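Local coordinates for staphylococcal enterotoxin-like toxin (Staphylococcus aureus, PDB 4DXF), which probably binds carbohydrate, has the two-domain superantigen fold and may help the bacterium interfere with host immune defence, at residues K66-E70 and G71-N75; E83-N86 and Y87-K91; K152-L155 and Y156-G160; L178-K181 and L182-N185. All blocks are in the same frame, centred on the assembly; numbering follows the deposited sequence. Where two conformers were deposited one is given.

Overall arrangement
Contacts 1 and 2 belong to the OB-fold domain, contacts 3 and 4 to the beta-grasp domain, and the four follow one another along the chain. Contact 1 leads from helix 64-67 into edge strand 71-74, while contact 2 forms the loop between strands 76-80 and 92-99; their centres are about 22 Å apart. Contact 3 ends helix 138-153, and contact 4 carries the chain from strand 173-177 into helix 184-187, with centres about 17 Å apart. The latter two meet where Y156 OH probably hydrogen-bonds to L178 O. E83 of contact 2 and K181 of contact 4 form a long, weak ion pair that links the two domains.

Contact 1: residues K66-E70 and G71-N75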
loop_
_atom_site.group_PDB
_atom_site.type_symbol
_atom_site.label_atom_id
_atom_site.label_comp_id
_atom_site.label_asym_id
_atom_site.label_seq_id
_atom_site.Cartn_x
_atom_site.Cartn_y
_atom_site.Cartn_z
ATOM N N LYS A 66 -8.502 0.560 -17.130
ATOM C CA LYS A 66 -9.857 0.780 -17.708
ATOM C C LYS A 66 -10.608 1.835 -16.940
ATOM O O LYS A 66 -11.527 2.455 -17.475
ATOM C CB LYS A 66 -10.724 -0.488 -17.664
ATOM C CG LYS A 66 -10.470 -1.513 -18.763
ATOM C CD LYS A 66 -11.135 -2.860 -18.367
ATOM C CE LYS A 66 -10.936 -3.987 -19.399
ATOM N NZ LYS A 66 -9.500 -4.115 -19.750
ATOM N N LYS A 67 -10.236 2.032 -15.675
ATOM C CA LYS A 67 -10.972 2.912 -14.787
ATOM C C LYS A 67 -10.786 4.368 -15.195
ATOM O O LYS A 67 -11.728 5.161 -15.109
ATOM C CB LYS A 67 -10.458 2.723 -13.346
ATOM C CG LYS A 67 -11.279 3.460 -12.273
ATOM C CD LYS A 67 -10.836 3.018 -10.858
ATOM C CE LYS A 67 -11.554 3.786 -9.764
ATOM N NZ LYS A 67 -11.303 3.168 -8.376
ATOM N N TYR A 68 -9.578 4.729 -15.617
ATOM C CA TYR A 68 -9.249 6.134 -15.939
ATOM C C TYR A 68 -8.869 6.382 -17.409
ATOM O O TYR A 68 -7.739 6.079 -17.816
ATOM C CB TYR A 68 -8.100 6.679 -15.083
ATOM C CG TYR A 68 -8.352 6.572 -13.619
ATOM C CD1 TYR A 68 -9.154 7.495 -12.963
ATOM C CD2 TYR A 68 -7.753 5.546 -12.881
ATOM C CE1 TYR A 68 -9.383 7.383 -11.552
ATOM C CE2 TYR A 68 -8.009 5.395 -11.520
ATOM C CZ TYR A 68 -8.778 6.355 -10.852
ATOM O OH TYR A 68 -9.031 6.219 -9.489
ATOM N N GLY A 69 -9.793 6.991 -18.167
ATOM C CA GLY A 69 -9.529 7.350 -19.563
ATOM C C GLY A 69 -8.671 8.578 -19.758
ATOM O O GLY A 69 -8.353 9.290 -18.797
ATOM N N GLU A 70 -8.291 8.853 -21.011
ATOM C CA GLU A 70 -7.503 10.006 -21.340
ATOM C C GLU A 70 -8.164 11.284 -20.806
ATOM O O GLU A 70 -9.359 11.388 -20.863
ATOM C CB GLU A 70 -7.380 10.120 -22.885
ATOM C CG GLU A 70 -6.582 11.346 -23.303
ATOM C CD GLU A 70 -6.389 11.484 -24.806
ATOM O OE1 GLU A 70 -7.014 12.386 -25.404
ATOM O OE2 GLU A 70 -5.630 10.702 -25.392
ATOM N N GLY A 71 -7.383 12.221 -20.284
ATOM C CA GLY A 71 -7.913 13.520 -19.881
ATOM C C GLY A 71 -7.725 13.779 -18.395
ATOM O O GLY A 71 -6.769 13.263 -17.767
ATOM N N VAL A 72 -8.669 14.542 -17.851
ATOM C CA VAL A 72 -8.542 15.105 -16.507
ATOM C C VAL A 72 -9.414 14.364 -15.545
ATOM O O VAL A 72 -10.553 14.074 -15.736
ATOM C CB VAL A 72 -8.875 16.639 -16.533
ATOM C CG1 VAL A 72 -8.824 17.298 -15.103
ATOM C CG2 VAL A 72 -7.879 17.356 -17.430
ATOM N N HIS A 73 -8.829 14.033 -14.403
ATOM C CA HIS A 73 -9.588 13.375 -13.332
ATOM C C HIS A 73 -9.462 14.180 -12.055
ATOM O O HIS A 73 -8.355 14.458 -11.633
ATOM C CB HIS A 73 -9.023 11.921 -13.087
ATOM C CG HIS A 73 -9.192 11.085 -14.314
ATOM N ND1 HIS A 73 -10.357 10.428 -14.588
ATOM C CD2 HIS A 73 -8.415 10.952 -15.403
ATOM C CE1 HIS A 73 -10.270 9.860 -15.782
ATOM N NE2 HIS A 73 -9.103 10.161 -16.297
ATOM N N ARG A 74 -10.576 14.528 -11.439
ATOM C CA ARG A 74 -10.493 15.419 -10.274
ATOM C C ARG A 74 -10.741 14.631 -8.982
ATOM O O ARG A 74 -11.159 13.492 -9.033
ATOM C CB ARG A 74 -11.466 16.633 -10.511
ATOM C CG ARG A 74 -10.979 17.420 -11.754
ATOM C CD ARG A 74 -11.851 18.740 -12.026
ATOM N NE ARG A 74 -11.363 19.707 -11.044
ATOM C CZ ARG A 74 -10.359 20.549 -11.205
ATOM N NH1 ARG A 74 -9.659 20.665 -12.344
ATOM N NH2 ARG A 74 -10.016 21.272 -10.169
ATOM N N ASN A 75 -10.447 15.188 -7.791
ATOM C CA ASN A 75 -10.765 14.466 -6.551
ATOM C C ASN A 75 -10.061 13.112 -6.466
ATOM O O ASN A 75 -10.697 12.107 -6.159
ATOM C CB ASN A 75 -12.216 14.132 -6.357
ATOM C CG ASN A 75 -13.087 15.377 -6.195
ATOM O OD1 ASN A 75 -14.093 15.520 -6.900
ATOM N ND2 ASN A 75 -12.709 16.255 -5.290
#
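The Y68 and H73 rings meet edge to face, the tyrosine presenting its edge to one face of the imidazole. Their planes stand at 85° and their centroids lie 5.1 Å apart. The closest approach is made by the near side of the phenol: Y68 CD1 sits 3.6 Å from H73 ND1, above the rim of the imidazole rather than its centre. Y68 CB covers the same face more centrally, a CH-pi contact 4.1 Å from the H73 ring centroid. Methylene and ring edge thus cover the imidazole together, while K67 CG lies over the rim of one tyrosine face.

This small aromatic pair spans the connection between helix 64-67 and strand 71-74, an outermost strand of the OB-fold sheet. Y68 is the first residue to leave the helical conformation, and H73 faces it from the strand, whose backbone pairs with strand 33-37 through G71 with I37 and H73 with G35. Both rings also rest on I37 and M47, while Y68 O accepts a hydrogen bond from R45.

The imidazole is fixed in rotation by its far nitrogen. H73 NE2 donates to G69 O across 2.8 Å, nearly straight at 174°; the oxygen lies in the ring plane, and the donor is slightly tilted from the carbonyl plane. With H73 CG anti to its own carbonyl carbon (chi1 -62°), the ring reaches back across the turn, its edge bonded to G69 and its face against Y68. Between them the chain reverses at E70-G71, where G71 takes a positive phi and E70 extends its side chain away from the strand.

Contact 2: residues E83-N86 and Y87-K91; sequences EENN and YNLEK
N85 OD1 accepts two backbone N-H groups further along its own loop, from Y87 N at 2.9 Å and L89 N at 3.1 Å. The L89 donor lies in the carbonyl plane on a lone pair; that of Y87 is tilted out of this plane, and its bond is the more bent. The first bond closes an Asx turn over N85-N86-Y87. The other arm of the same amide, N85 ND2, donates to L89 O at 2.8 Å, with donor and acceptor close to each other's planes. Putting CG between the backbone N and carbonyl carbon (chi1 66°) swings the amide inward across the loop.

The loop joins antiparallel neighbours 76-80 and 92-99 of the OB-fold sheet. At its turn, Y87 CB packs 3.3 Å from N85 OD1, and the tyrosine ring goes on to meet F46 edge to face. L89 CB lies 3.6 Å from the same oxygen. Nearer the strands, a water sits 2.7 Å from E83 O and 3.0 Å from E90 O.

Because the amide engages both the N-H and the C=O of L89, it acts much like a backbone partner, its three bonds fixing its rotation and holding a loop without regular strand pairing.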
loop_
_atom_site.group_PDB
_atom_site.type_symbol
_atom_site.label_atom_id
_atom_site.label_comp_id
_atom_site.label_asym_id
_atom_site.label_seq_id
_atom_site.Cartn_x
_atom_site.Cartn_y
_atom_site.Cartn_z
ATOM N N GLU A 83 9.915 4.797 -6.804
ATOM C CA GLU A 83 10.672 3.556 -7.079
ATOM C C GLU A 83 11.511 3.752 -8.316
ATOM O O GLU A 83 11.198 4.597 -9.168
ATOM C CB GLU A 83 9.706 2.433 -7.397
ATOM C CG GLU A 83 8.989 1.844 -6.260
ATOM C CD GLU A 83 8.150 0.609 -6.654
ATOM O OE1 GLU A 83 8.627 -0.283 -7.405
ATOM O OE2 GLU A 83 7.036 0.443 -6.150
ATOM N N GLU A 84 12.592 2.964 -8.437
ATOM C CA GLU A 84 13.255 2.969 -9.729
ATOM C C GLU A 84 12.479 2.127 -10.753
ATOM O O GLU A 84 11.586 1.330 -10.422
ATOM C CB GLU A 84 14.786 2.757 -9.614
ATOM C CG GLU A 84 15.443 4.087 -9.185
ATOM C CD GLU A 84 16.952 4.039 -9.041
ATOM O OE1 GLU A 84 17.651 4.688 -9.861
ATOM O OE2 GLU A 84 17.435 3.369 -8.099
ATOM N N ASN A 85 12.719 2.413 -12.021
ATOM C CA ASN A 85 11.834 1.890 -13.044
ATOM C C ASN A 85 12.575 1.742 -14.381
ATOM O O ASN A 85 13.699 2.251 -14.520
ATOM C CB ASN A 85 10.611 2.817 -13.193
ATOM C CG ASN A 85 10.972 4.184 -13.717
ATOM O OD1 ASN A 85 10.862 4.417 -14.917
ATOM N ND2 ASN A 85 11.386 5.098 -12.842
ATOM N N ASN A 86 11.943 1.046 -15.324
ATOM C CA ASN A 86 12.514 0.784 -16.656
ATOM C C ASN A 86 11.966 1.731 -17.713
ATOM O O ASN A 86 12.068 1.455 -18.929
ATOM C CB ASN A 86 12.172 -0.636 -17.092
ATOM C CG ASN A 86 12.773 -1.690 -16.185
ATOM O OD1 ASN A 86 12.081 -2.597 -15.715
ATOM N ND2 ASN A 86 14.052 -1.562 -15.910
ATOM N N TYR A 87 11.337 2.822 -17.262
ATOM C CA TYR A 87 10.711 3.745 -18.197
ATOM C C TYR A 87 11.496 5.026 -18.275
ATOM O O TYR A 87 11.046 5.992 -18.903
ATOM C CB TYR A 87 9.245 4.043 -17.809
ATOM C CG TYR A 87 8.348 2.847 -17.743
ATOM C CD1 TYR A 87 7.769 2.320 -18.892
ATOM C CD2 TYR A 87 8.063 2.219 -16.516
ATOM C CE1 TYR A 87 6.934 1.198 -18.847
ATOM C CE2 TYR A 87 7.206 1.103 -16.467
ATOM C CZ TYR A 87 6.668 0.595 -17.649
ATOM O OH TYR A 87 5.822 -0.516 -17.600
ATOM N N ASN A 88 12.660 5.033 -17.635
ATOM C CA ASN A 88 13.483 6.226 -17.470
ATOM C C ASN A 88 12.697 7.436 -16.886
ATOM O O ASN A 88 12.852 8.570 -17.324
ATOM C CB ASN A 88 14.263 6.573 -18.764
ATOM C CG ASN A 88 15.494 7.468 -18.502
ATOM O OD1 ASN A 88 16.273 7.238 -17.565
ATOM N ND2 ASN A 88 15.668 8.497 -19.343
ATOM N N LEU A 89 11.885 7.192 -15.858
ATOM C CA LEU A 89 11.100 8.294 -15.245
ATOM C C LEU A 89 11.648 8.688 -13.896
ATOM O O LEU A 89 11.993 7.825 -13.100
ATOM C CB LEU A 89 9.664 7.856 -15.110
ATOM C CG LEU A 89 8.945 7.624 -16.422
ATOM C CD1 LEU A 89 7.566 7.066 -16.123
ATOM C CD2 LEU A 89 8.875 8.959 -17.272
ATOM N N GLU A 90 11.765 9.986 -13.636
ATOM C CA GLU A 90 12.413 10.448 -12.427
ATOM C C GLU A 90 11.561 10.165 -11.142
ATOM O O GLU A 90 12.088 9.855 -10.048
ATOM C CB GLU A 90 12.673 11.936 -12.599
ATOM C CG GLU A 90 13.431 12.654 -11.490
ATOM C CD GLU A 90 13.517 14.184 -11.715
ATOM O OE1 GLU A 90 12.992 14.693 -12.768
ATOM O OE2 GLU A 90 14.097 14.869 -10.824
ATOM N N LYS A 91 10.259 10.347 -11.306
ATOM C CA LYS A 91 9.257 10.261 -10.214
ATOM C C LYS A 91 8.158 9.354 -10.660
ATOM O O LYS A 91 7.274 9.688 -11.453
ATOM C CB LYS A 91 8.721 11.667 -9.872
ATOM C CG LYS A 91 9.777 12.616 -9.531
ATOM C CD LYS A 91 10.314 12.426 -8.097
ATOM C CE LYS A 91 11.274 13.512 -7.721
ATOM N NZ LYS A 91 11.778 13.297 -6.346
HETATM O O HOH W 1 10.935 7.304 -8.927
#

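Contact 3: residues K152-L155 and Y156-G160; sequences KNNL and YGNVG
L155 lies flat over one face of the Y156 ring, both side chains leaving the turn in the same direction. L155 CG is 3.5 Å from the ring centroid and almost on the normal, a well-centred CH-pi contact. The branch L155 CD2 continues toward the phenol end, 3.5 Å from Y156 CE2, while L155 CD1 lies nearer the other long side, 4.0 Å from Y156 CE1. An extended first torsion in L155, CG opposite the backbone N at 180°, sends the branch alongside its neighbour.

The overlap forms on a turn: N154 to G157 make a type II beta turn just beyond helix 138-153 of the beta-grasp domain, with L155 and Y156 at its corners and Y156 at positive phi. The turn is closed by G157 N to N154 O at 2.9 Å, a bent bond whose donor stands above the carbonyl plane. Y156 N then bonds to V159 O at 2.9 Å, tightening the loop before strand 162-168.

On the other flank the N154 and N158 amides approach each other, their planes 43° apart. N158 OD1 folds back to accept from V159 N at 2.7 Å, its donor above the amide carbonyl plane. The same oxygen is 3.1 Å from N154 O, two acceptors brought close together.

L155 also packs against L149, I150 and I203. The Y156 ring is buried against L155, and its hydroxyl has polar partners in L178 O and R146 NH1 that tie the turn to the neighbouring loop and helix 138-153.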
loop_
_atom_site.group_PDB
_atom_site.type_symbol
_atom_site.label_atom_id
_atom_site.label_comp_id
_atom_site.label_asym_id
_atom_site.label_seq_id
_atom_site.Cartn_x
_atom_site.Cartn_y
_atom_site.Cartn_z
ATOM N N LYS A 152 8.446 -2.437 14.492
ATOM C CA LYS A 152 8.000 -2.762 15.842
ATOM C C LYS A 152 8.118 -4.255 16.165
ATOM O O LYS A 152 8.167 -4.605 17.337
ATOM C CB LYS A 152 6.597 -2.268 16.108
ATOM C CG LYS A 152 6.445 -0.724 15.892
ATOM C CD LYS A 152 4.995 -0.238 16.213
ATOM C CE LYS A 152 4.595 -0.463 17.679
ATOM N NZ LYS A 152 3.083 -0.457 17.914
ATOM N N ASN A 153 8.221 -5.118 15.146
ATOM C CA ASN A 153 8.017 -6.594 15.352
ATOM C C ASN A 153 9.084 -7.401 14.690
ATOM O O ASN A 153 9.005 -8.645 14.591
ATOM C CB ASN A 153 6.633 -7.055 14.860
ATOM C CG ASN A 153 5.529 -6.285 15.482
ATOM O OD1 ASN A 153 5.032 -5.309 14.919
ATOM N ND2 ASN A 153 5.166 -6.666 16.685
ATOM N N ASN A 154 10.049 -6.678 14.181
ATOM C CA ASN A 154 11.210 -7.230 13.506
ATOM C C ASN A 154 10.918 -8.078 12.277
ATOM O O ASN A 154 11.682 -8.998 11.908
ATOM C CB ASN A 154 12.172 -7.955 14.499
ATOM C CG ASN A 154 13.582 -8.059 13.944
ATOM O OD1 ASN A 154 14.051 -7.157 13.206
ATOM N ND2 ASN A 154 14.273 -9.168 14.272
ATOM N N LEU A 155 9.821 -7.744 11.558
ATOM C CA LEU A 155 9.607 -8.432 10.317
ATOM C C LEU A 155 10.771 -8.203 9.401
ATOM O O LEU A 155 11.352 -7.120 9.307
ATOM C CB LEU A 155 8.312 -7.979 9.611
ATOM C CG LEU A 155 8.036 -8.684 8.267
ATOM C CD1 LEU A 155 7.446 -10.039 8.436
ATOM C CD2 LEU A 155 6.963 -7.707 7.651
ATOM N N TYR A 156 11.117 -9.273 8.720
ATOM C CA TYR A 156 12.265 -9.324 7.812
ATOM C C TYR A 156 13.593 -9.214 8.540
ATOM O O TYR A 156 14.600 -8.883 7.922
ATOM C CB TYR A 156 12.173 -8.367 6.614
ATOM C CG TYR A 156 10.878 -8.510 5.844
ATOM C CD1 TYR A 156 10.359 -9.770 5.498
ATOM C CD2 TYR A 156 10.143 -7.360 5.467
ATOM C CE1 TYR A 156 9.151 -9.908 4.774
ATOM C CE2 TYR A 156 8.952 -7.483 4.757
ATOM C CZ TYR A 156 8.416 -8.723 4.443
ATOM O OH TYR A 156 7.199 -8.966 3.753
ATOM N N GLY A 157 13.561 -9.536 9.831
ATOM C CA GLY A 157 14.763 -9.564 10.663
ATOM C C GLY A 157 15.181 -11.018 10.760
ATOM O O GLY A 157 15.861 -11.517 9.869
ATOM N N ASN A 158 14.666 -11.674 11.805
ATOM C CA ASN A 158 14.762 -13.096 12.138
ATOM C C ASN A 158 13.841 -13.943 11.246
ATOM O O ASN A 158 14.242 -15.016 10.763
ATOM C CB ASN A 158 14.346 -13.287 13.626
ATOM C CG ASN A 158 13.019 -12.425 14.016
ATOM O OD1 ASN A 158 12.401 -11.767 13.144
ATOM N ND2 ASN A 158 12.608 -12.447 15.306
ATOM N N VAL A 159 12.615 -13.452 10.997
ATOM C CA VAL A 159 11.596 -14.215 10.247
ATOM C C VAL A 159 10.907 -13.284 9.216
ATOM O O VAL A 159 10.819 -12.062 9.445
ATOM C CB VAL A 159 10.497 -14.885 11.134
ATOM C CG1 VAL A 159 11.012 -16.191 11.850
ATOM C CG2 VAL A 159 9.877 -13.904 12.130
ATOM N N GLY A 160 10.461 -13.859 8.107
ATOM C CA GLY A 160 9.951 -13.025 6.970
ATOM C C GLY A 160 8.880 -13.659 6.107
ATOM O O GLY A 160 8.852 -13.404 4.920
#

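Contact 4: residues L178-K181 and L182-N185; sequences LHKK and LQEN
K181 and E184 reach toward a common water from the segment that carries the beta-grasp chain from strand 173-177 into the short helix 184-187, weakly bonded at its start. Residues K181, L182 and Q183 have polyproline II-like backbone angles. With about three residues to a turn of such a chain, K181 comes to the same side as E184, and K180 to the same side as Q183.

K181 starts with CG opposite its backbone N, which brings K181 CG to 3.3 Å from L182 N and lays the first methylenes along the backbone. K181 CD follows at 3.8 Å from L182 O. The chain then bends at chi3 (-114°), well away from a staggered position, and this turns its end toward E184. Y22 takes part in a cation-pi contact with the ammonium group.

K180 behaves differently. Its CG stands between the backbone N and carbonyl carbon (chi1 54°), but the rest is fully extended. It runs obliquely to Q183; the Q183 side chain is bent at chi2, and its end comes near K180, with K180 NZ 4.2 Å from Q183 CD.

L182 points to another side, against D142 of helix 138-153, while its backbone N is hydrogen-bonded to Y23 OH. K181 NZ and E184 OE2 remain 4.3 Å apart, too far for a direct salt bridge; the water between them accepts from K181 NZ at 2.7 Å and lies 2.6 Å from E184 OE2.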
loop_
_atom_site.group_PDB
_atom_site.type_symbol
_atom_site.label_atom_id
_atom_site.label_comp_id
_atom_site.label_asym_id
_atom_site.label_seq_id
_atom_site.Cartn_x
_atom_site.Cartn_y
_atom_site.Cartn_z
ATOM N N LEU A 178 3.369 -12.315 3.183
ATOM C CA LEU A 178 4.570 -11.568 3.521
ATOM C C LEU A 178 5.863 -12.075 2.856
ATOM O O LEU A 178 6.815 -11.380 2.847
ATOM C CB LEU A 178 4.723 -11.525 5.071
ATOM C CG LEU A 178 3.511 -10.925 5.808
ATOM C CD1 LEU A 178 3.799 -11.147 7.263
ATOM C CD2 LEU A 178 3.556 -9.462 5.448
ATOM N N HIS A 179 5.885 -13.273 2.267
ATOM C CA HIS A 179 7.152 -13.725 1.649
ATOM C C HIS A 179 7.430 -13.089 0.287
ATOM O O HIS A 179 8.494 -13.334 -0.316
ATOM C CB HIS A 179 7.141 -15.280 1.480
ATOM C CG HIS A 179 6.148 -15.777 0.480
ATOM N ND1 HIS A 179 4.862 -16.129 0.821
ATOM C CD2 HIS A 179 6.252 -15.968 -0.865
ATOM C CE1 HIS A 179 4.213 -16.500 -0.268
ATOM N NE2 HIS A 179 5.041 -16.429 -1.297
ATOM N N LYS A 180 6.471 -12.319 -0.259
ATOM C CA LYS A 180 6.670 -11.737 -1.592
ATOM C C LYS A 180 6.199 -10.276 -1.554
ATOM O O LYS A 180 5.434 -9.952 -0.678
ATOM C CB LYS A 180 5.899 -12.522 -2.685
ATOM C CG LYS A 180 4.395 -12.736 -2.489
ATOM C CD LYS A 180 3.852 -13.507 -3.744
ATOM C CE LYS A 180 2.342 -13.669 -3.648
ATOM N NZ LYS A 180 1.737 -14.352 -4.879
ATOM N N LYS A 181 6.742 -9.423 -2.409
ATOM C CA LYS A 181 6.183 -8.018 -2.493
ATOM C C LYS A 181 4.696 -8.101 -2.945
ATOM O O LYS A 181 4.260 -9.080 -3.645
ATOM C CB LYS A 181 7.050 -7.189 -3.432
ATOM C CG LYS A 181 6.558 -5.809 -3.740
ATOM C CD LYS A 181 7.025 -5.414 -5.114
ATOM C CE LYS A 181 7.973 -4.295 -5.094
ATOM N NZ LYS A 181 8.008 -3.653 -6.462
ATOM N N LEU A 182 3.833 -7.127 -2.544
ATOM C CA LEU A 182 2.447 -7.174 -2.982
ATOM C C LEU A 182 2.503 -7.138 -4.510
ATOM O O LEU A 182 3.320 -6.415 -5.069
ATOM C CB LEU A 182 1.668 -5.915 -2.519
ATOM C CG LEU A 182 0.236 -5.731 -3.018
ATOM C CD1 LEU A 182 -0.534 -6.893 -2.478
ATOM C CD2 LEU A 182 -0.257 -4.445 -2.371
ATOM N N GLN A 183 1.659 -7.945 -5.142
ATOM C CA GLN A 183 1.597 -8.000 -6.633
ATOM C C GLN A 183 1.205 -6.607 -7.165
ATOM O O GLN A 183 0.277 -6.014 -6.636
ATOM C CB GLN A 183 0.552 -9.023 -7.031
ATOM C CG GLN A 183 0.932 -10.460 -6.613
ATOM C CD GLN A 183 1.026 -11.448 -7.804
ATOM O OE1 GLN A 183 0.341 -11.294 -8.831
ATOM N NE2 GLN A 183 1.885 -12.472 -7.656
ATOM N N GLU A 184 1.895 -6.125 -8.195
ATOM C CA GLU A 184 1.619 -4.776 -8.720
ATOM C C GLU A 184 0.176 -4.506 -9.141
ATOM O O GLU A 184 -0.343 -3.398 -8.838
ATOM C CB GLU A 184 2.565 -4.439 -9.841
ATOM C CG GLU A 184 3.943 -4.083 -9.353
ATOM C CD GLU A 184 4.653 -3.218 -10.322
ATOM O OE1 GLU A 184 4.094 -2.995 -11.454
ATOM O OE2 GLU A 184 5.758 -2.764 -9.961
ATOM N N ASN A 185 -0.494 -5.452 -9.835
ATOM C CA ASN A 185 -1.976 -5.251 -10.121
ATOM C C ASN A 185 -2.855 -4.968 -8.877
ATOM O O ASN A 185 -3.793 -4.172 -8.922
ATOM C CB ASN A 185 -2.569 -6.407 -10.940
ATOM C CG ASN A 185 -2.559 -7.706 -10.160
ATOM O OD1 ASN A 185 -1.504 -8.154 -9.698
ATOM N ND2 ASN A 185 -3.726 -8.276 -9.947
HETATM O O HOH W 2 5.921 -2.198 -7.444
#